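Galactan 1,3-beta-galactosidase (Phanerochaete chrysosporium, PDB 7BYS) probably hydrolyses beta-1,3-galactan as an exo-acting galactanase of glycoside hydrolase family 43, and carries a calcium-binding carbohydrate-binding module. Local coordinates at residues F31-E36 with S268-Y273; S49-S54 with W59-D64; W97-S100 with N104-A107; V192-E197 with L275-G280; N213-A218 with G280-V285. All coordinates share one frame; numbering follows the deposited sequence. Where two conformers were deposited one is given.

The five contacts belong to the five-bladed beta-propeller of this enzyme. Contact 1 lies deepest. It is an aromatic cluster between the first and the last blade. Contact 2 is a hairpin in the first blade, nearer the surface, and relies on backbone bonds, a salt bridge and a water. Strands 30-36 and 48-53 are neighbours, so contacts 1 and 2 share a sheet. Contact 3 stands apart, next to the galactose pocket, with two rings and polar partners. Contacts 4 and 5 join the fourth blade to the fifth, share Gly280 and have centres about 8 Å apart. Contact 4 is buried, contact 5 only partly. Each packs one aromatic side chain of the fourth blade on the 275-285 region.

Contact 1: residues F31-E36 with S268-Y273; sequences FYWFGE and SRYIWY
The indole of Trp33 meets two aromatic side chains, Tyr270 and Trp272, and these three rings make the whole tight part of the contact. The six-membered ring of Trp33 turns its edge to the face of Tyr270, with the planes at 79°. Trp33 CZ2 lies 3.7 Å from Tyr270 CD1. Trp272 comes from the opposite direction, and its CZ2 sits over one face of Trp33, 3.6 Å from Trp33 CH2. Those two planes are inclined at 47°. The cluster lies where the first and last blades of the five-bladed beta-propeller face each other. Trp33 reaches across because its CG is anti to the backbone N (chi1 -180°). A leucine in its place would probably leave the Tyr270 face without its edge partner and open a gap beside Trp272. The Tyr270 hydroxyl is held by Ile17 O and Ala19 N. The strands themselves stand apart, and only the ring ends bridge them. Tyr32 and Arg269, both partly exposed, lie on the looser outer sides.

Contact 2: residues S49-S54 with W59-D64; sequences SCYTSS and WSRQND
Segments 49-54 and 59-64 run antiparallel as a beta hairpin, with Thr52 and Ser60 a hydrogen-bonded pair and Tyr51 and Arg61 a non-hydrogen-bonded pair. Thr52 and Ser60 exchange two backbone bonds, and Gln62 N gives a third to Cys50 O. Ser60 O takes a second donor, the side-chain NE2 of Gln62, at 3.1 Å. Thr52 N and Gln62 NE2 reach this oxygen from opposite faces of its plane. On the side of Tyr51, the extended chain of Arg61 crosses the ring, with Arg61 CG over one face, 3.6 Å from Tyr51 CE2. The guanidinium continues over Tyr51 OH, its plane 30° from that of the ring. That hydroxyl is bonded to Gln18 N. At the hairpin's other end Ser53 CB packs on the face of the Trp59 indole, 3.4 Å from Trp59 CE3. Cys50 forms a disulfide with Cys119 and so ties the first blade of the propeller to the second. Arg61 NH2 makes a salt bridge of 3.0 Å to the syn lone pair of Asp64 OD1, and it has a second partner in Asp37. Water 1 accepts from Cys50 N and Arg61 NE and donates to Gln62 O and Asp64 OD1, 2.7 Å away. Four bonds therefore fix this water, and the nearby arginine would probably favour the charged form of Asp64.

Contact 3: residues W97-S100 with N104-A107; sequences WFHS and NYGA
His99 and Tyr105 meet beside the galactose pocket of the catalytic propeller. Tyr105 OH is hydrogen-bonded to Glu81 OE2, and Glu81 binds galactose in another structure of this protein. No galactose is bound here. The His99 side chain lies about 4 Å from that of Asp137, a second galactose-binding residue. One atom of the imidazole, CE1, meets the CD1-CE1 edge of Tyr105. His99 CE1 lies near the plane of the Tyr105 ring, 3.8 Å from Tyr105 CD1 and 3.9 Å from Tyr105 CE1. The planes are inclined at 47°, neither stacked nor perpendicular, and the centroids of the His99 and Tyr105 rings are 5.9 Å apart. With chi1 at 172°, His99 CG lies opposite the backbone N, and this extends the imidazole to the Tyr105 edge. A hydrogen bond from His99 NE2 to Asp101 OD2 fixes the ring's rotation, while Asp101 OD1 takes Ala107 N, and one carboxylate thus holds both the histidine and the loop. Within the loop, Asn104 OD1 accepts from Gly106 N at 2.9 Å and forms an Asx turn around Tyr105. Tyr105 itself has the backbone angles of a left-handed helix. Strand 93-101 belongs to the second blade. A pocket lined by side chains from several blades is typical of the five-bladed beta-propeller of family 43.

Contact 4: residues V192-E197 with L275-G280; sequences VKHNGE and LDFSSG
His194 and Phe277 stack face to face between the fourth and fifth blades of the beta-propeller. Their planes differ by 23° and the centroids of the His194 and Phe277 rings are 4.2 Å apart. The side chains enter the stack from opposite ends. Phe277 CD2 sits over the centre of the imidazole, 3.5 Å from His194 CG. Phe277 CB also lies over this face, 3.5 Å from His194 CE1, and makes a CH-pi contact. His194 opens a type I' turn that joins strands 189-194 and 197-204. Its CG, opposite the backbone N (chi1 169°), places the ring between Phe277 on one face and Asn195 CG on the other. Val192 CG1 adds a looser touch, 4.3 Å from Phe277 CZ. Phe199 meets Phe277 edge-to-face. A serine in place of His194 would probably leave Phe277 without its stacking partner and water 2 without its His194 NE2 partner. Water 2 lies in the imidazole plane, 2.7 Å from His194 NE2, and donates a hydrogen bond to Phe277 O.

Contact 5: residues N213-A218 with G280-V285; sequences NKWFSA and GAPQIV
The Trp215 indole carries Pro282 on one face, with Pro282 CD over the ring system and 3.5 Å from Trp215 CD2. This is a CH-pi contact, in which the CD carbon stands 16° off the normal of the six-membered ring. Pro282 CG sits further along the same face, 3.6 Å from Trp215 CG. The two side chains cross at about a right angle. At the indole edge, in its plane, lies Ser217 CB of the same strand. Ala281 CB comes in obliquely near the six-membered ring, 3.4 Å from Trp215 CZ2. Trp215 CG lies between the backbone N and the carbonyl carbon (chi1 72°), and this lays the indole against Ala281 CB and the Pro282 ring. Strand 214-218 belongs to the fourth blade of the beta-propeller, and 283-284 is an outermost strand of the fifth, so the contact joins two neighbouring blades. Ile201 and Ile231 also touch the Trp215 side chain, while Pro282 rests on Leu275 of its own blade. Gln283 stays at the margin. Its chain bends at chi2, and its amide plane is 68° from that of the indole. Gln283 NE2 is 4.1 Å from Trp215 NE1. Gln283 NE2 is hydrogen-bonded to Asp230 O of the fourth blade and weakly to Pro282 O.

Contact 1: residues F31-E36 with S268-Y273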
# COMPACT_ATOMS: atom_id res chain seq x y z
N PHE A 31 17.25 5.73 -3.24
CA PHE A 31 15.81 5.88 -3.31
C PHE A 31 15.32 6.66 -2.09
O PHE A 31 15.83 6.47 -0.98
CB PHE A 31 15.12 4.52 -3.40
CG PHE A 31 15.31 3.84 -4.72
CD1 PHE A 31 16.44 3.08 -4.96
CD2 PHE A 31 14.40 4.01 -5.75
CE1 PHE A 31 16.64 2.46 -6.18
CE2 PHE A 31 14.58 3.39 -6.99
CZ PHE A 31 15.71 2.63 -7.20
N TYR A 32 14.33 7.52 -2.32
CA TYR A 32 13.72 8.37 -1.31
C TYR A 32 12.24 8.05 -1.25
O TYR A 32 11.55 8.08 -2.28
CB TYR A 32 13.93 9.86 -1.65
CG TYR A 32 15.39 10.25 -1.60
CD1 TYR A 32 16.24 9.95 -2.66
CD2 TYR A 32 15.91 10.90 -0.49
CE1 TYR A 32 17.59 10.28 -2.61
CE2 TYR A 32 17.26 11.23 -0.44
CZ TYR A 32 18.08 10.91 -1.49
OH TYR A 32 19.42 11.25 -1.43
N TRP A 33 11.76 7.72 -0.06
CA TRP A 33 10.35 7.44 0.18
C TRP A 33 9.81 8.59 1.01
O TRP A 33 10.22 8.79 2.15
CB TRP A 33 10.25 6.09 0.90
CG TRP A 33 8.85 5.63 1.24
CD1 TRP A 33 7.67 6.28 0.99
CD2 TRP A 33 8.50 4.40 1.90
NE1 TRP A 33 6.62 5.53 1.46
CE2 TRP A 33 7.10 4.38 2.03
CE3 TRP A 33 9.25 3.33 2.41
CZ2 TRP A 33 6.43 3.31 2.63
CZ3 TRP A 33 8.59 2.28 3.01
CH2 TRP A 33 7.19 2.27 3.12
N PHE A 34 8.91 9.37 0.40
CA PHE A 34 8.19 10.44 1.08
C PHE A 34 6.79 9.96 1.40
O PHE A 34 6.19 9.21 0.63
CB PHE A 34 8.06 11.66 0.16
CG PHE A 34 9.37 12.22 -0.29
CD1 PHE A 34 9.97 11.76 -1.45
CD2 PHE A 34 10.00 13.20 0.44
CE1 PHE A 34 11.19 12.28 -1.88
CE2 PHE A 34 11.22 13.71 0.02
CZ PHE A 34 11.81 13.25 -1.13
N GLY A 35 6.25 10.40 2.53
CA GLY A 35 4.90 9.99 2.82
C GLY A 35 4.32 10.80 3.96
O GLY A 35 4.98 11.67 4.53
N GLU A 36 3.07 10.48 4.28
CA GLU A 36 2.37 11.11 5.40
C GLU A 36 2.80 10.46 6.71
O GLU A 36 2.71 9.24 6.88
CB GLU A 36 0.87 10.93 5.22
CG GLU A 36 0.35 11.37 3.87
CD GLU A 36 -0.90 10.61 3.45
OE1 GLU A 36 -1.49 9.90 4.29
OE2 GLU A 36 -1.28 10.69 2.27
N SER A 268 -1.78 1.98 9.79
CA SER A 268 -2.04 1.61 8.41
C SER A 268 -0.79 0.97 7.81
O SER A 268 0.33 1.43 8.05
CB SER A 268 -2.44 2.85 7.59
OG SER A 268 -3.59 3.49 8.13
N ARG A 269 -0.99 -0.10 7.04
CA ARG A 269 0.11 -0.95 6.60
C ARG A 269 0.49 -0.64 5.15
O ARG A 269 -0.22 0.07 4.44
CB ARG A 269 -0.22 -2.44 6.78
CG ARG A 269 -0.44 -2.89 8.24
CD ARG A 269 0.68 -2.45 9.17
NE ARG A 269 0.50 -2.99 10.52
CZ ARG A 269 1.00 -2.44 11.62
NH1 ARG A 269 1.70 -1.33 11.55
NH2 ARG A 269 0.77 -3.01 12.81
N TYR A 270 1.63 -1.18 4.74
CA TYR A 270 2.17 -0.98 3.41
C TYR A 270 2.04 -2.30 2.67
O TYR A 270 2.58 -3.33 3.11
CB TYR A 270 3.63 -0.53 3.50
CG TYR A 270 3.75 0.70 4.38
CD1 TYR A 270 3.24 1.93 3.97
CD2 TYR A 270 4.34 0.62 5.64
CE1 TYR A 270 3.32 3.04 4.77
CE2 TYR A 270 4.42 1.74 6.47
CZ TYR A 270 3.91 2.95 6.03
OH TYR A 270 3.98 4.06 6.85
N ILE A 271 1.28 -2.28 1.58
CA ILE A 271 0.98 -3.46 0.79
C ILE A 271 1.75 -3.28 -0.51
O ILE A 271 1.34 -2.53 -1.40
CB ILE A 271 -0.53 -3.60 0.56
CG1 ILE A 271 -1.34 -3.52 1.88
CG2 ILE A 271 -0.84 -4.89 -0.18
CD1 ILE A 271 -0.87 -4.45 2.99
N TRP A 272 2.91 -3.94 -0.60
CA TRP A 272 3.76 -3.87 -1.78
C TRP A 272 3.85 -5.25 -2.41
O TRP A 272 4.19 -6.22 -1.72
CB TRP A 272 5.18 -3.44 -1.43
CG TRP A 272 5.38 -2.03 -0.98
CD1 TRP A 272 4.44 -1.13 -0.58
CD2 TRP A 272 6.64 -1.39 -0.85
NE1 TRP A 272 5.05 0.06 -0.21
CE2 TRP A 272 6.41 -0.09 -0.38
CE3 TRP A 272 7.96 -1.79 -1.10
CZ2 TRP A 272 7.44 0.82 -0.15
CZ3 TRP A 272 8.98 -0.89 -0.88
CH2 TRP A 272 8.72 0.39 -0.40
N TYR A 273 3.55 -5.34 -3.70
CA TYR A 273 3.61 -6.59 -4.44
C TYR A 273 4.24 -6.35 -5.80
O TYR A 273 4.14 -5.25 -6.35
CB TYR A 273 2.21 -7.15 -4.68
CG TYR A 273 1.49 -7.66 -3.46
CD1 TYR A 273 2.06 -8.64 -2.66
CD2 TYR A 273 0.23 -7.18 -3.12
CE1 TYR A 273 1.38 -9.14 -1.54
CE2 TYR A 273 -0.45 -7.66 -2.01
CZ TYR A 273 0.13 -8.63 -1.22
OH TYR A 273 -0.57 -9.09 -0.12

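Contact 2: residues S49-S54 with W59-D64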
# COMPACT_ATOMS: atom_id res chain seq x y z
N SER A 49 7.37 12.81 5.78
CA SER A 49 8.59 12.12 6.14
C SER A 49 9.49 11.91 4.93
O SER A 49 9.07 12.06 3.77
CB SER A 49 8.26 10.77 6.76
OG SER A 49 7.46 10.03 5.85
N CYS A 50 10.74 11.56 5.21
CA CYS A 50 11.72 11.28 4.17
C CYS A 50 12.61 10.15 4.65
O CYS A 50 13.35 10.32 5.63
CB CYS A 50 12.58 12.52 3.89
SG CYS A 50 13.49 12.43 2.29
N TYR A 51 12.56 9.02 3.95
CA TYR A 51 13.40 7.86 4.24
C TYR A 51 14.24 7.54 3.02
O TYR A 51 13.78 7.68 1.89
CB TYR A 51 12.54 6.62 4.54
CG TYR A 51 11.65 6.72 5.75
CD1 TYR A 51 10.45 7.40 5.69
CD2 TYR A 51 12.00 6.11 6.95
CE1 TYR A 51 9.62 7.49 6.79
CE2 TYR A 51 11.18 6.19 8.07
CZ TYR A 51 9.99 6.88 7.98
OH TYR A 51 9.13 6.99 9.06
N THR A 52 15.47 7.08 3.25
CA THR A 52 16.37 6.75 2.16
C THR A 52 16.76 5.27 2.19
O THR A 52 16.79 4.64 3.26
CB THR A 52 17.63 7.62 2.19
OG1 THR A 52 18.39 7.29 3.35
CG2 THR A 52 17.28 9.10 2.21
N SER A 53 17.05 4.72 1.02
CA SER A 53 17.51 3.34 0.93
C SER A 53 18.21 3.14 -0.40
O SER A 53 17.93 3.84 -1.38
CB SER A 53 16.30 2.39 1.00
OG SER A 53 16.66 1.04 0.77
N SER A 54 19.12 2.17 -0.44
CA SER A 54 19.70 1.72 -1.69
C SER A 54 19.10 0.43 -2.20
O SER A 54 19.37 0.04 -3.35
CB SER A 54 21.21 1.55 -1.53
OG SER A 54 21.48 0.46 -0.67
N TRP A 59 15.28 1.12 5.25
CA TRP A 59 14.96 2.54 5.11
C TRP A 59 15.48 3.31 6.31
O TRP A 59 15.21 2.93 7.46
CB TRP A 59 13.44 2.73 4.98
CG TRP A 59 12.90 2.18 3.70
CD1 TRP A 59 12.25 1.00 3.51
CD2 TRP A 59 12.96 2.82 2.41
NE1 TRP A 59 11.90 0.85 2.18
CE2 TRP A 59 12.34 1.95 1.48
CE3 TRP A 59 13.50 4.03 1.96
CZ2 TRP A 59 12.22 2.27 0.12
CZ3 TRP A 59 13.39 4.35 0.61
CH2 TRP A 59 12.75 3.47 -0.29
N SER A 60 16.22 4.37 6.04
CA SER A 60 16.83 5.21 7.06
C SER A 60 16.10 6.54 7.11
O SER A 60 16.05 7.26 6.10
CB SER A 60 18.30 5.43 6.71
OG SER A 60 18.98 6.11 7.74
N ARG A 61 15.52 6.87 8.27
CA ARG A 61 14.73 8.09 8.38
C ARG A 61 15.61 9.33 8.50
O ARG A 61 16.47 9.41 9.39
CB ARG A 61 13.76 8.00 9.55
CG ARG A 61 12.75 9.12 9.49
CD ARG A 61 11.64 8.98 10.50
NE ARG A 61 10.65 10.03 10.26
CZ ARG A 61 9.48 10.13 10.87
NH1 ARG A 61 9.12 9.22 11.78
NH2 ARG A 61 8.66 11.13 10.57
N GLN A 62 15.40 10.29 7.61
CA GLN A 62 16.05 11.58 7.68
C GLN A 62 15.11 12.59 8.31
O GLN A 62 13.95 12.29 8.63
CB GLN A 62 16.47 12.04 6.27
CG GLN A 62 17.11 10.95 5.44
CD GLN A 62 18.40 10.45 6.05
OE1 GLN A 62 19.26 11.25 6.43
NE2 GLN A 62 18.54 9.13 6.15
N ASN A 63 15.61 13.81 8.51
CA ASN A 63 14.74 14.88 8.98
C ASN A 63 13.54 15.02 8.03
O ASN A 63 13.64 14.77 6.83
CB ASN A 63 15.53 16.18 9.09
CG ASN A 63 16.59 16.12 10.19
OD1 ASN A 63 16.28 15.83 11.35
ND2 ASN A 63 17.84 16.38 9.83
N ASP A 64 12.39 15.40 8.59
CA ASP A 64 11.18 15.50 7.79
C ASP A 64 11.37 16.46 6.62
O ASP A 64 12.03 17.49 6.73
CB ASP A 64 10.02 15.98 8.66
CG ASP A 64 9.57 14.93 9.66
OD1 ASP A 64 9.75 13.72 9.40
OD2 ASP A 64 9.03 15.32 10.72
O HOH W 1 11.33 11.97 8.11

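Contact 3: residues W97-S100 with N104-A107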
# COMPACT_ATOMS: atom_id res chain seq x y z
N TRP A 97 4.82 17.98 -4.83
CA TRP A 97 3.40 18.28 -4.92
C TRP A 97 2.64 17.40 -3.93
O TRP A 97 3.08 16.30 -3.58
CB TRP A 97 2.84 18.02 -6.33
CG TRP A 97 3.29 19.02 -7.35
CD1 TRP A 97 4.57 19.33 -7.68
CD2 TRP A 97 2.45 19.84 -8.17
NE1 TRP A 97 4.59 20.31 -8.65
CE2 TRP A 97 3.29 20.63 -8.98
CE3 TRP A 97 1.06 20.00 -8.29
CZ2 TRP A 97 2.80 21.57 -9.89
CZ3 TRP A 97 0.56 20.93 -9.21
CH2 TRP A 97 1.43 21.70 -9.99
N PHE A 98 1.50 17.90 -3.46
CA PHE A 98 0.68 17.12 -2.55
C PHE A 98 -0.77 17.59 -2.64
O PHE A 98 -1.06 18.68 -3.12
CB PHE A 98 1.20 17.19 -1.10
CG PHE A 98 1.39 18.59 -0.57
CD1 PHE A 98 2.61 19.25 -0.72
CD2 PHE A 98 0.37 19.24 0.11
CE1 PHE A 98 2.80 20.52 -0.20
CE2 PHE A 98 0.56 20.52 0.63
CZ PHE A 98 1.77 21.16 0.46
N HIS A 99 -1.67 16.74 -2.17
CA HIS A 99 -3.07 17.11 -2.01
C HIS A 99 -3.17 17.98 -0.76
O HIS A 99 -2.79 17.54 0.33
CB HIS A 99 -3.92 15.85 -1.88
CG HIS A 99 -5.36 16.08 -1.53
ND1 HIS A 99 -6.18 15.05 -1.15
CD2 HIS A 99 -6.12 17.20 -1.52
CE1 HIS A 99 -7.39 15.52 -0.90
NE2 HIS A 99 -7.38 16.82 -1.11
N SER A 100 -3.63 19.21 -0.94
CA SER A 100 -3.76 20.18 0.14
C SER A 100 -5.25 20.40 0.39
O SER A 100 -6.00 20.69 -0.54
CB SER A 100 -3.06 21.47 -0.27
OG SER A 100 -3.29 22.52 0.66
N ASN A 104 -12.53 18.75 6.14
CA ASN A 104 -13.75 18.25 5.51
C ASN A 104 -13.58 17.98 4.02
O ASN A 104 -14.58 17.67 3.35
CB ASN A 104 -14.94 19.17 5.80
CG ASN A 104 -14.83 20.53 5.13
OD1 ASN A 104 -13.93 20.79 4.34
ND2 ASN A 104 -15.77 21.42 5.46
N TYR A 105 -12.36 18.10 3.49
CA TYR A 105 -12.06 17.85 2.08
C TYR A 105 -12.83 18.77 1.13
O TYR A 105 -13.05 18.44 -0.04
CB TYR A 105 -12.22 16.38 1.70
CG TYR A 105 -11.21 15.51 2.41
CD1 TYR A 105 -9.95 15.32 1.87
CD2 TYR A 105 -11.51 14.91 3.62
CE1 TYR A 105 -9.01 14.53 2.51
CE2 TYR A 105 -10.58 14.12 4.27
CZ TYR A 105 -9.33 13.93 3.71
OH TYR A 105 -8.40 13.15 4.36
N GLY A 106 -13.25 19.94 1.61
CA GLY A 106 -13.99 20.88 0.79
C GLY A 106 -13.15 21.84 -0.02
O GLY A 106 -13.70 22.51 -0.90
N ALA A 107 -11.85 21.95 0.26
CA ALA A 107 -10.98 22.91 -0.41
C ALA A 107 -10.42 22.39 -1.73
O ALA A 107 -10.28 23.16 -2.68
CB ALA A 107 -9.84 23.34 0.52

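Contact 4: residues V192-E197 with L275-G280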
# COMPACT_ATOMS: atom_id res chain seq x y z
N VAL A 192 3.09 4.38 -14.54
CA VAL A 192 4.41 3.81 -14.76
C VAL A 192 4.53 3.47 -16.24
O VAL A 192 3.57 3.01 -16.87
CB VAL A 192 4.64 2.58 -13.85
CG1 VAL A 192 3.66 1.47 -14.17
CG2 VAL A 192 6.08 2.11 -13.95
N LYS A 193 5.71 3.73 -16.81
CA LYS A 193 5.94 3.35 -18.19
C LYS A 193 6.38 1.90 -18.28
O LYS A 193 7.00 1.35 -17.37
CB LYS A 193 7.01 4.22 -18.82
CG LYS A 193 6.56 5.63 -19.03
CD LYS A 193 7.56 6.38 -19.90
CE LYS A 193 7.25 6.20 -21.38
NZ LYS A 193 7.89 7.25 -22.21
N HIS A 194 6.04 1.29 -19.41
CA HIS A 194 6.45 -0.08 -19.68
C HIS A 194 6.56 -0.20 -21.19
O HIS A 194 5.56 -0.05 -21.89
CB HIS A 194 5.42 -1.06 -19.14
CG HIS A 194 5.62 -2.47 -19.60
ND1 HIS A 194 6.56 -3.31 -19.04
CD2 HIS A 194 5.00 -3.19 -20.57
CE1 HIS A 194 6.52 -4.48 -19.65
NE2 HIS A 194 5.58 -4.43 -20.58
N ASN A 195 7.78 -0.45 -21.68
CA ASN A 195 8.06 -0.61 -23.11
C ASN A 195 7.48 0.54 -23.93
O ASN A 195 6.86 0.34 -24.97
CB ASN A 195 7.57 -1.96 -23.62
CG ASN A 195 8.34 -3.13 -23.03
OD1 ASN A 195 9.50 -2.98 -22.64
ND2 ASN A 195 7.71 -4.29 -22.98
N GLY A 196 7.69 1.77 -23.44
CA GLY A 196 7.25 2.96 -24.14
C GLY A 196 5.78 3.30 -23.99
O GLY A 196 5.37 4.38 -24.45
N GLU A 197 4.99 2.44 -23.37
CA GLU A 197 3.56 2.63 -23.16
C GLU A 197 3.34 3.12 -21.73
O GLU A 197 4.12 2.80 -20.82
CB GLU A 197 2.84 1.30 -23.39
CG GLU A 197 1.34 1.34 -23.26
CD GLU A 197 0.64 1.62 -24.58
OE1 GLU A 197 -0.59 1.39 -24.65
OE2 GLU A 197 1.32 2.07 -25.54
N LEU A 275 4.23 -6.17 -9.66
CA LEU A 275 3.22 -5.93 -10.67
C LEU A 275 3.82 -6.53 -11.94
O LEU A 275 4.73 -5.95 -12.53
CB LEU A 275 2.96 -4.44 -10.82
CG LEU A 275 1.67 -3.97 -11.49
CD1 LEU A 275 0.42 -4.54 -10.79
CD2 LEU A 275 1.61 -2.44 -11.47
N ASP A 276 3.33 -7.71 -12.31
CA ASP A 276 3.93 -8.47 -13.39
C ASP A 276 3.25 -8.16 -14.71
O ASP A 276 2.02 -8.23 -14.81
CB ASP A 276 3.86 -9.97 -13.08
CG ASP A 276 4.81 -10.77 -13.94
OD1 ASP A 276 4.56 -10.84 -15.15
OD2 ASP A 276 5.80 -11.31 -13.41
N PHE A 277 4.05 -7.82 -15.72
CA PHE A 277 3.57 -7.45 -17.04
C PHE A 277 3.74 -8.56 -18.07
O PHE A 277 3.46 -8.32 -19.26
CB PHE A 277 4.33 -6.22 -17.55
CG PHE A 277 3.87 -4.91 -16.97
CD1 PHE A 277 4.20 -4.56 -15.67
CD2 PHE A 277 3.12 -4.02 -17.73
CE1 PHE A 277 3.79 -3.35 -15.13
CE2 PHE A 277 2.71 -2.81 -17.20
CZ PHE A 277 3.05 -2.47 -15.90
N SER A 278 4.21 -9.74 -17.66
CA SER A 278 4.56 -10.78 -18.62
C SER A 278 3.42 -11.17 -19.55
O SER A 278 3.68 -11.71 -20.63
CB SER A 278 5.07 -12.02 -17.89
OG SER A 278 4.06 -12.53 -17.04
N SER A 279 2.17 -10.93 -19.17
CA SER A 279 1.04 -11.24 -20.04
C SER A 279 0.64 -10.06 -20.91
O SER A 279 -0.36 -10.16 -21.63
CB SER A 279 -0.15 -11.73 -19.22
OG SER A 279 -0.88 -10.64 -18.68
N GLY A 280 1.39 -8.97 -20.88
CA GLY A 280 0.99 -7.73 -21.51
C GLY A 280 0.04 -6.88 -20.69
O GLY A 280 -0.04 -5.66 -20.91
O HOH W 2 4.76 -6.71 -21.69

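Contact 5: residues N213-A218 with G280-V285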
# COMPACT_ATOMS: atom_id res chain seq x y z
N ASN A 213 -8.80 -2.13 -7.51
CA ASN A 213 -8.05 -1.13 -8.26
C ASN A 213 -7.88 -1.60 -9.71
O ASN A 213 -7.91 -2.80 -10.02
CB ASN A 213 -6.69 -0.87 -7.61
CG ASN A 213 -6.77 0.04 -6.38
OD1 ASN A 213 -5.79 0.71 -6.05
ND2 ASN A 213 -7.90 0.06 -5.70
N LYS A 214 -7.69 -0.63 -10.61
CA LYS A 214 -7.77 -0.86 -12.04
C LYS A 214 -6.52 -0.35 -12.75
O LYS A 214 -5.84 0.57 -12.27
CB LYS A 214 -8.98 -0.15 -12.67
CG LYS A 214 -10.30 -0.40 -11.98
CD LYS A 214 -10.80 -1.82 -12.18
CE LYS A 214 -12.16 -2.01 -11.53
NZ LYS A 214 -12.62 -3.42 -11.67
N TRP A 215 -6.26 -0.92 -13.93
CA TRP A 215 -5.21 -0.45 -14.82
C TRP A 215 -5.81 -0.03 -16.16
O TRP A 215 -6.84 -0.57 -16.60
CB TRP A 215 -4.09 -1.49 -15.02
CG TRP A 215 -4.44 -2.68 -15.85
CD1 TRP A 215 -4.96 -3.88 -15.41
CD2 TRP A 215 -4.27 -2.81 -17.26
NE1 TRP A 215 -5.13 -4.73 -16.48
CE2 TRP A 215 -4.72 -4.10 -17.62
CE3 TRP A 215 -3.81 -1.95 -18.26
CZ2 TRP A 215 -4.70 -4.55 -18.94
CZ3 TRP A 215 -3.79 -2.40 -19.57
CH2 TRP A 215 -4.23 -3.70 -19.90
N PHE A 216 -5.13 0.93 -16.81
CA PHE A 216 -5.47 1.48 -18.12
C PHE A 216 -4.14 1.71 -18.83
O PHE A 216 -3.14 2.01 -18.18
CB PHE A 216 -6.14 2.86 -18.01
CG PHE A 216 -7.20 2.96 -16.94
CD1 PHE A 216 -6.87 3.03 -15.59
CD2 PHE A 216 -8.54 3.07 -17.29
CE1 PHE A 216 -7.85 3.14 -14.62
CE2 PHE A 216 -9.54 3.20 -16.31
CZ PHE A 216 -9.19 3.23 -14.98
N SER A 217 -4.11 1.58 -20.15
CA SER A 217 -2.88 1.89 -20.87
C SER A 217 -3.16 2.78 -22.07
O SER A 217 -4.28 2.82 -22.60
CB SER A 217 -2.14 0.64 -21.37
OG SER A 217 -2.95 -0.13 -22.22
N ALA A 218 -2.12 3.50 -22.49
CA ALA A 218 -2.21 4.38 -23.65
C ALA A 218 -0.81 4.55 -24.22
O ALA A 218 0.18 4.39 -23.52
CB ALA A 218 -2.78 5.74 -23.25
N GLY A 280 1.39 -8.97 -20.88
CA GLY A 280 0.99 -7.73 -21.51
C GLY A 280 0.04 -6.88 -20.69
O GLY A 280 -0.04 -5.66 -20.91
N ALA A 281 -0.69 -7.48 -19.76
CA ALA A 281 -1.55 -6.79 -18.82
C ALA A 281 -0.90 -6.86 -17.46
O ALA A 281 -0.43 -7.94 -17.07
CB ALA A 281 -2.91 -7.49 -18.78
N PRO A 282 -0.81 -5.76 -16.71
CA PRO A 282 -0.21 -5.84 -15.38
C PRO A 282 -1.14 -6.53 -14.40
O PRO A 282 -2.36 -6.36 -14.44
CB PRO A 282 0.02 -4.37 -15.00
CG PRO A 282 -0.97 -3.60 -15.83
CD PRO A 282 -1.11 -4.37 -17.12
N GLN A 283 -0.56 -7.35 -13.53
CA GLN A 283 -1.31 -8.08 -12.51
C GLN A 283 -0.48 -8.15 -11.25
O GLN A 283 0.72 -8.43 -11.31
CB GLN A 283 -1.63 -9.51 -12.96
CG GLN A 283 -2.76 -9.64 -13.98
CD GLN A 283 -4.07 -9.08 -13.49
OE1 GLN A 283 -4.76 -9.67 -12.65
NE2 GLN A 283 -4.44 -7.91 -14.01
N ILE A 284 -1.10 -7.86 -10.10
CA ILE A 284 -0.43 -8.05 -8.83
C ILE A 284 -0.08 -9.52 -8.67
O ILE A 284 -0.92 -10.40 -8.92
CB ILE A 284 -1.32 -7.55 -7.68
CG1 ILE A 284 -1.29 -6.03 -7.59
CG2 ILE A 284 -0.91 -8.22 -6.36
CD1 ILE A 284 -2.23 -5.45 -6.54
N VAL A 285 1.16 -9.80 -8.29
CA VAL A 285 1.57 -11.13 -7.87
C VAL A 285 1.37 -11.17 -6.36
O VAL A 285 2.06 -10.46 -5.61
CB VAL A 285 3.04 -11.38 -8.22
CG1 VAL A 285 3.48 -12.77 -7.76
CG2 VAL A 285 3.25 -11.20 -9.72